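Local coordinates for protein Fe(2+) transporter FeoB (PDB 3IBY) that probably transports ferrous iron across the bacterial inner membrane in a GTP-driven uptake system, this chain being its cytosolic, GTP-binding part, at residues 113-118 with 141-146; 4-9 with 88-93; 56-61 with 100-105. All coordinates share one frame; numbering follows the deposited sequence.

Interaction 1 (113-118 with 141-146)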
# COMPACT_ATOMS: atom_id res chain seq x y z
N VAL A 113 5.53 3.58 5.80
CA VAL A 113 5.36 2.23 5.32
C VAL A 113 6.67 1.51 5.50
O VAL A 113 7.72 2.09 5.33
CB VAL A 113 4.96 2.14 3.81
CG1 VAL A 113 4.69 0.71 3.39
CG2 VAL A 113 3.75 2.99 3.53
N VAL A 114 6.56 0.23 5.85
CA VAL A 114 7.66 -0.71 5.92
C VAL A 114 7.18 -1.87 5.02
O VAL A 114 6.00 -2.22 5.05
CB VAL A 114 7.86 -1.19 7.38
CG1 VAL A 114 6.54 -1.69 7.93
CG2 VAL A 114 8.88 -2.31 7.45
N VAL A 115 8.07 -2.43 4.19
CA VAL A 115 7.71 -3.55 3.33
C VAL A 115 8.21 -4.83 3.96
O VAL A 115 9.36 -4.90 4.42
CB VAL A 115 8.28 -3.40 1.95
CG1 VAL A 115 8.03 -4.65 1.14
CG2 VAL A 115 7.64 -2.24 1.29
N ALA A 116 7.32 -5.81 4.05
CA ALA A 116 7.61 -7.18 4.52
C ALA A 116 7.64 -8.04 3.27
O ALA A 116 6.61 -8.22 2.64
CB ALA A 116 6.52 -7.68 5.43
N LEU A 117 8.82 -8.54 2.89
CA LEU A 117 9.01 -9.16 1.57
C LEU A 117 8.95 -10.63 1.85
O LEU A 117 9.91 -11.23 2.31
CB LEU A 117 10.35 -8.74 1.00
CG LEU A 117 10.65 -8.60 -0.50
CD1 LEU A 117 12.03 -9.17 -0.70
CD2 LEU A 117 9.63 -9.26 -1.41
N ASN A 118 7.77 -11.19 1.67
CA ASN A 118 7.45 -12.52 2.15
C ASN A 118 7.78 -13.57 1.06
O ASN A 118 8.09 -13.22 -0.07
CB ASN A 118 5.97 -12.54 2.58
CG ASN A 118 5.59 -13.76 3.41
OD1 ASN A 118 6.46 -14.49 3.93
ND2 ASN A 118 4.28 -14.00 3.54
N CYS A 141 11.95 3.01 1.50
CA CYS A 141 11.48 2.53 2.81
C CYS A 141 12.17 1.23 3.17
O CYS A 141 12.64 0.54 2.27
CB CYS A 141 9.99 2.25 2.77
SG CYS A 141 9.50 0.83 1.75
N SER A 142 12.22 0.90 4.46
CA SER A 142 12.70 -0.42 4.87
C SER A 142 12.00 -1.50 4.08
O SER A 142 10.76 -1.47 3.94
CB SER A 142 12.42 -0.68 6.34
OG SER A 142 13.11 0.25 7.15
N VAL A 143 12.81 -2.40 3.53
CA VAL A 143 12.32 -3.63 2.88
C VAL A 143 12.89 -4.79 3.70
O VAL A 143 14.11 -4.91 3.82
CB VAL A 143 12.75 -3.74 1.39
CG1 VAL A 143 12.07 -4.91 0.75
CG2 VAL A 143 12.43 -2.48 0.64
N ILE A 144 12.02 -5.58 4.32
CA ILE A 144 12.45 -6.56 5.31
C ILE A 144 12.06 -7.92 4.80
O ILE A 144 10.87 -8.25 4.75
CB ILE A 144 11.82 -6.32 6.71
CG1 ILE A 144 12.20 -4.93 7.28
CG2 ILE A 144 12.20 -7.46 7.68
CD1 ILE A 144 13.66 -4.73 7.73
N PRO A 145 13.04 -8.70 4.36
CA PRO A 145 12.82 -10.05 3.88
C PRO A 145 12.41 -10.99 5.00
O PRO A 145 13.06 -10.99 6.05
CB PRO A 145 14.19 -10.48 3.37
CG PRO A 145 15.01 -9.24 3.27
CD PRO A 145 14.42 -8.24 4.16
N ILE A 146 11.34 -11.76 4.77
CA ILE A 146 10.80 -12.72 5.76
C ILE A 146 10.28 -14.05 5.17
O ILE A 146 10.20 -14.24 3.95
CB ILE A 146 9.62 -12.10 6.56
CG1 ILE A 146 8.41 -11.81 5.65
CG2 ILE A 146 10.07 -10.82 7.28
CD1 ILE A 146 7.09 -11.59 6.37
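Asn-118 and Ile-146 meet at the C-terminal end of two parallel strands, and the Ile-146 side chain can be followed outward from its CB. Its chi1 of 66° sets CG1 between the backbone N and the carbonyl carbon, which swings the ethyl arm back across to 113-118. CG1 then rests 3.7 Å from Asn-118 CA and equally near the Leu-117 carbonyl oxygen; the tip, CD1, crosses the Asn-118 amide at a slant, nearest its OD1, and reaches Ala-116 CB at 4.1 Å. The amide that this arm flanks is fixed at both ends by other residues: ND2 donates to the Cys-12 carbonyl and OD1 accepts from Ala-148 N. Asn-118 opens the sequence Asn-Met-Met-Asp, the NKxD-like position of a G domain, and is predicted to bind GTP, so this end of the contact probably borders the guanine pocket.

Within the sheet of this P-loop GTPase, 143-145 is an outermost strand and 113-118 its inner neighbour, their short axes 4.5 Å apart at 26°. Four backbone bonds join them: Val-115 N to Ser-142 O, Ile-144 N to Val-115 O (2.7 Å), Leu-117 N to Ile-144 O, and Ile-146 N to Leu-117 O. Side chains alternate between the faces. On one, Val-115 and Val-143 point the same way, CG1 against CG1 at 4.1 Å, and Leu-117 CG closes on the same Val-143 methyl while helix 132-139 packs beside them. On the other, Ala-116 and Ile-144 both touch Leu-157 of helix 154-162. At the N-terminal end, Cys-141 SG touches Val-115 CG2 at 3.6 Å.

Interaction 2 (4-9 with 88-93)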
# COMPACT_ATOMS: atom_id res chain seq x y z
N ALA A 4 -0.73 -0.14 13.60
CA ALA A 4 -0.21 -0.52 12.28
C ALA A 4 -1.28 -1.21 11.47
O ALA A 4 -1.86 -2.18 11.91
CB ALA A 4 0.99 -1.43 12.44
N LEU A 5 -1.58 -0.68 10.29
CA LEU A 5 -2.44 -1.39 9.33
C LEU A 5 -1.57 -2.41 8.57
O LEU A 5 -0.44 -2.10 8.21
CB LEU A 5 -3.05 -0.45 8.31
CG LEU A 5 -3.84 0.73 8.79
CD1 LEU A 5 -4.37 1.56 7.58
CD2 LEU A 5 -4.96 0.26 9.71
N LEU A 6 -2.13 -3.60 8.33
CA LEU A 6 -1.46 -4.63 7.50
C LEU A 6 -2.18 -4.79 6.14
O LEU A 6 -3.38 -5.10 6.07
CB LEU A 6 -1.40 -5.95 8.28
CG LEU A 6 -0.65 -7.17 7.76
CD1 LEU A 6 0.89 -6.96 7.68
CD2 LEU A 6 -1.05 -8.40 8.68
N ILE A 7 -1.44 -4.54 5.07
CA ILE A 7 -2.02 -4.41 3.72
C ILE A 7 -1.23 -5.17 2.68
O ILE A 7 0.01 -5.16 2.69
CB ILE A 7 -1.99 -2.93 3.23
CG1 ILE A 7 -2.29 -1.98 4.40
CG2 ILE A 7 -2.95 -2.73 2.09
CD1 ILE A 7 -2.76 -0.60 3.98
N GLY A 8 -1.94 -5.78 1.74
CA GLY A 8 -1.31 -6.35 0.54
C GLY A 8 -2.30 -6.81 -0.51
O GLY A 8 -3.49 -6.50 -0.47
N ASN A 9 -1.79 -7.51 -1.50
CA ASN A 9 -2.60 -8.24 -2.44
C ASN A 9 -3.15 -9.46 -1.69
O ASN A 9 -2.58 -9.85 -0.70
CB ASN A 9 -1.74 -8.69 -3.60
CG ASN A 9 -1.48 -7.60 -4.58
OD1 ASN A 9 -1.19 -6.49 -4.22
ND2 ASN A 9 -1.58 -7.93 -5.86
N ILE A 88 2.27 -1.75 7.26
CA ILE A 88 3.10 -2.88 6.94
C ILE A 88 2.55 -3.45 5.65
O ILE A 88 1.49 -4.13 5.61
CB ILE A 88 3.08 -3.98 8.02
CG1 ILE A 88 3.55 -3.44 9.36
CG2 ILE A 88 3.98 -5.12 7.62
CD1 ILE A 88 3.29 -4.45 10.51
N ASN A 89 3.26 -3.13 4.58
CA ASN A 89 2.88 -3.59 3.27
C ASN A 89 3.57 -4.94 3.08
O ASN A 89 4.79 -5.03 3.00
CB ASN A 89 3.32 -2.54 2.26
CG ASN A 89 3.10 -2.94 0.84
OD1 ASN A 89 2.27 -3.82 0.53
ND2 ASN A 89 3.84 -2.30 -0.06
N VAL A 90 2.76 -5.99 3.06
CA VAL A 90 3.24 -7.35 2.76
C VAL A 90 3.24 -7.63 1.29
O VAL A 90 2.20 -7.61 0.64
CB VAL A 90 2.35 -8.47 3.32
CG1 VAL A 90 3.22 -9.70 3.57
CG2 VAL A 90 1.68 -8.04 4.52
N ILE A 91 4.42 -7.98 0.80
CA ILE A 91 4.64 -8.29 -0.59
C ILE A 91 4.99 -9.73 -0.72
O ILE A 91 5.71 -10.26 0.13
CB ILE A 91 5.81 -7.49 -1.09
CG1 ILE A 91 5.41 -6.03 -1.14
CG2 ILE A 91 6.24 -7.93 -2.47
CD1 ILE A 91 6.45 -5.16 -1.71
N ASP A 92 4.52 -10.36 -1.80
CA ASP A 92 4.92 -11.72 -2.18
C ASP A 92 6.10 -11.62 -3.14
O ASP A 92 5.93 -11.15 -4.25
CB ASP A 92 3.74 -12.46 -2.86
CG ASP A 92 4.09 -13.93 -3.23
OD1 ASP A 92 5.29 -14.27 -3.14
OD2 ASP A 92 3.20 -14.75 -3.61
N ALA A 93 7.27 -12.11 -2.74
CA ALA A 93 8.50 -12.04 -3.58
C ALA A 93 8.31 -12.64 -4.97
O ALA A 93 8.96 -12.25 -5.93
CB ALA A 93 9.66 -12.70 -2.88
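Leu-6 reaches across to Ile-88 and Val-90 with a single methyl, CD1, which meets both of them on one face of the sheet. With CG anti to the backbone N (chi1 -174°), the leucine lays CD1 toward 88-93, where it comes 3.6 Å from Ile-88 CG2 and close to Val-90 CG2. Leu-6 and Val-90 are set at a slant to each other, methyl to methyl. Ile-88 turns its branches differently: CG2, anti to N, faces Leu-6, whereas the longer CG1 arm runs back along the strand and brings CD1 to 4.3 Å from Ala-4 CB. Beyond this cluster, Leu-6 and Ile-88 also touch Ile-52 of the adjoining strand 48-54.

Strand 3-8 is the middle one of the G domain's sheet and 86-92 its parallel neighbour; 3-8 runs straight into the P-loop, whose first residue, Gly-8, is predicted to bind GTP. Ladder bonds fix the register: Ile-88 N donates to Leu-5 O at 2.9 Å, almost straight at 175°; Ile-7 N donates to Ile-88 O at 3.0 Å; Val-90 N donates to Ile-7 O, with a more bent N-H angle of 150°. The same Ile-7 oxygen also takes a CA-H contact from Asn-89, 3.3 Å from its CA.

Ile-7 and Asn-89 point to the other face. There the Asn-89 side chain brings OD1 3.4 Å from Ile-7 O, an acceptor-acceptor approach without a bond, while ND2 donates to Thr-103 OG1 of helix 96-106.

Interaction 3 (56-61 with 100-105)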
# COMPACT_ATOMS: atom_id res chain seq x y z
N PRO A 56 -8.30 -6.45 4.19
CA PRO A 56 -8.49 -7.44 3.20
C PRO A 56 -7.69 -7.05 2.02
O PRO A 56 -7.61 -5.87 1.72
CB PRO A 56 -9.98 -7.32 2.86
CG PRO A 56 -10.59 -6.66 3.97
CD PRO A 56 -9.53 -5.67 4.36
N GLY A 57 -7.06 -8.03 1.38
CA GLY A 57 -6.20 -7.82 0.26
C GLY A 57 -6.93 -7.27 -0.95
O GLY A 57 -8.10 -7.55 -1.14
N VAL A 58 -6.20 -6.51 -1.76
CA VAL A 58 -6.70 -5.79 -2.88
C VAL A 58 -5.49 -5.61 -3.75
O VAL A 58 -4.38 -5.42 -3.22
CB VAL A 58 -7.15 -4.38 -2.45
CG1 VAL A 58 -8.11 -4.46 -1.27
CG2 VAL A 58 -5.97 -3.57 -2.02
N TYR A 59 -5.68 -5.67 -5.06
CA TYR A 59 -4.64 -5.33 -6.00
C TYR A 59 -4.36 -3.82 -6.03
O TYR A 59 -3.21 -3.35 -6.20
CB TYR A 59 -5.09 -5.80 -7.41
CG TYR A 59 -4.33 -5.12 -8.54
CD1 TYR A 59 -3.00 -5.44 -8.79
CD2 TYR A 59 -4.94 -4.17 -9.35
CE1 TYR A 59 -2.31 -4.85 -9.83
CE2 TYR A 59 -4.25 -3.54 -10.37
CZ TYR A 59 -2.93 -3.89 -10.61
OH TYR A 59 -2.20 -3.29 -11.62
N SER A 60 -5.44 -3.06 -5.85
CA SER A 60 -5.51 -1.63 -6.21
C SER A 60 -6.49 -0.96 -5.27
O SER A 60 -7.47 -1.57 -4.88
CB SER A 60 -6.05 -1.48 -7.65
OG SER A 60 -6.08 -0.13 -8.09
N LEU A 61 -6.25 0.30 -4.94
CA LEU A 61 -7.09 0.98 -3.96
C LEU A 61 -8.39 1.55 -4.57
O LEU A 61 -9.14 2.26 -3.90
CB LEU A 61 -6.30 2.06 -3.24
CG LEU A 61 -5.23 1.48 -2.32
CD1 LEU A 61 -4.29 2.60 -1.98
CD2 LEU A 61 -5.81 0.83 -1.04
N LEU A 100 3.72 -4.53 -6.19
CA LEU A 100 4.16 -3.15 -6.00
C LEU A 100 3.19 -2.12 -6.60
O LEU A 100 3.37 -0.89 -6.43
CB LEU A 100 5.51 -2.96 -6.66
CG LEU A 100 6.65 -3.60 -5.91
CD1 LEU A 100 7.91 -3.52 -6.75
CD2 LEU A 100 6.82 -2.90 -4.59
N TYR A 101 2.18 -2.56 -7.33
CA TYR A 101 1.23 -1.57 -7.81
C TYR A 101 0.60 -0.97 -6.58
O TYR A 101 0.59 0.25 -6.42
CB TYR A 101 0.19 -2.22 -8.71
CG TYR A 101 -0.63 -1.26 -9.52
CD1 TYR A 101 -0.24 -0.90 -10.78
CD2 TYR A 101 -1.83 -0.73 -9.02
CE1 TYR A 101 -1.01 -0.04 -11.56
CE2 TYR A 101 -2.59 0.13 -9.77
CZ TYR A 101 -2.17 0.47 -11.06
OH TYR A 101 -2.94 1.31 -11.83
N LEU A 102 0.12 -1.82 -5.68
CA LEU A 102 -0.50 -1.38 -4.44
C LEU A 102 0.41 -0.54 -3.60
O LEU A 102 -0.02 0.42 -2.96
CB LEU A 102 -0.94 -2.57 -3.61
CG LEU A 102 -1.47 -2.31 -2.21
CD1 LEU A 102 -2.69 -1.41 -2.30
CD2 LEU A 102 -1.79 -3.69 -1.56
N THR A 103 1.68 -0.90 -3.62
CA THR A 103 2.69 -0.27 -2.80
C THR A 103 2.87 1.17 -3.17
O THR A 103 2.97 2.03 -2.31
CB THR A 103 4.08 -0.93 -2.95
OG1 THR A 103 4.02 -2.31 -2.58
CG2 THR A 103 5.06 -0.24 -2.04
N SER A 104 2.96 1.42 -4.46
CA SER A 104 3.18 2.76 -4.97
C SER A 104 2.00 3.64 -4.62
O SER A 104 2.19 4.80 -4.30
CB SER A 104 3.39 2.75 -6.48
OG SER A 104 2.23 2.26 -7.13
N GLN A 105 0.79 3.08 -4.70
CA GLN A 105 -0.43 3.80 -4.28
C GLN A 105 -0.38 4.17 -2.78
O GLN A 105 -0.69 5.30 -2.43
CB GLN A 105 -1.72 3.00 -4.60
CG GLN A 105 -2.00 2.80 -6.08
CD GLN A 105 -3.29 1.98 -6.34
OE1 GLN A 105 -3.69 1.21 -5.48
NE2 GLN A 105 -3.90 2.13 -7.53
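A loop-to-helix contact, part aromatic stack and part polar bridge, joins 56-61 to helix 96-106 on one side of the G domain's sheet. Segment 56-61 begins with the Pro-Gly of the Asp-Leu-Pro-Gly sequence, the DxxG motif (G3) of GTPases, predicted to bind GTP, and continues into what is probably switch II, as in other GTPases.

Tyr-59 and Tyr-101 form an offset stack, their centroids 4.7 Å apart and their planes at 19°. The overlap is lopsided: Tyr-59 places its phenolic OH over one face of the Tyr-101 ring, toward the rim, at 3.2 Å from CD1, and its CZ lies 3.7 Å from Tyr-101 CG. Tyr-101 has CG anti to its backbone N (chi1 -165°), which carries the ring off the helix toward the loop, where Ala-239 and Arg-242 of helix 234-253 also touch it.

Next along the loop, the extended Gln-105 side chain binds two successive residues with its two amide atoms. OE1 accepts Leu-61 N at 2.8 Å, with the donor tilted 20° from the carbonyl plane, and NE2 donates to Ser-60 OG at 3.2 Å, nearly within the amide plane. Two bonds from one flat group therefore limit its rotation, and the Leu-61 and Gln-105 side chains run alongside each other, antiparallel, with Leu-61 CD1 against Gln-105 CB.

Leu-102 meets both Val-58 and Leu-61, its side chain roughly at right angles to each. Its CD1 touches Leu-61 CG at 3.8 Å and Val-58 CG2 at 3.9 Å, and its CD2 sits 3.5 Å from Val-58 O.

How the interactions relate
Interactions 1 and 2 are buried and adjoin within one sheet: strand 86-92 lies between 3-8 and 113-118, and Asn-118 N to Ile-91 O (2.7 Å) and Ala-116 N to Asn-89 O are probable hydrogen bonds between the contacts. Both rely on parallel backbone ladders, with aliphatic contacts on both faces in interaction 1 and on one in interaction 2. Interaction 3 is only partly buried and has no ladder; a tyrosine stack and a glutamine side chain join loop to helix. It meets interaction 2 through a probable bond from Val-58 N to Gly-8 O and through Leu-102 CD2 packing on Gly-8. Interactions 1 and 3 do not touch, although helix 96-106 and strand 113-118 are consecutive in the chain.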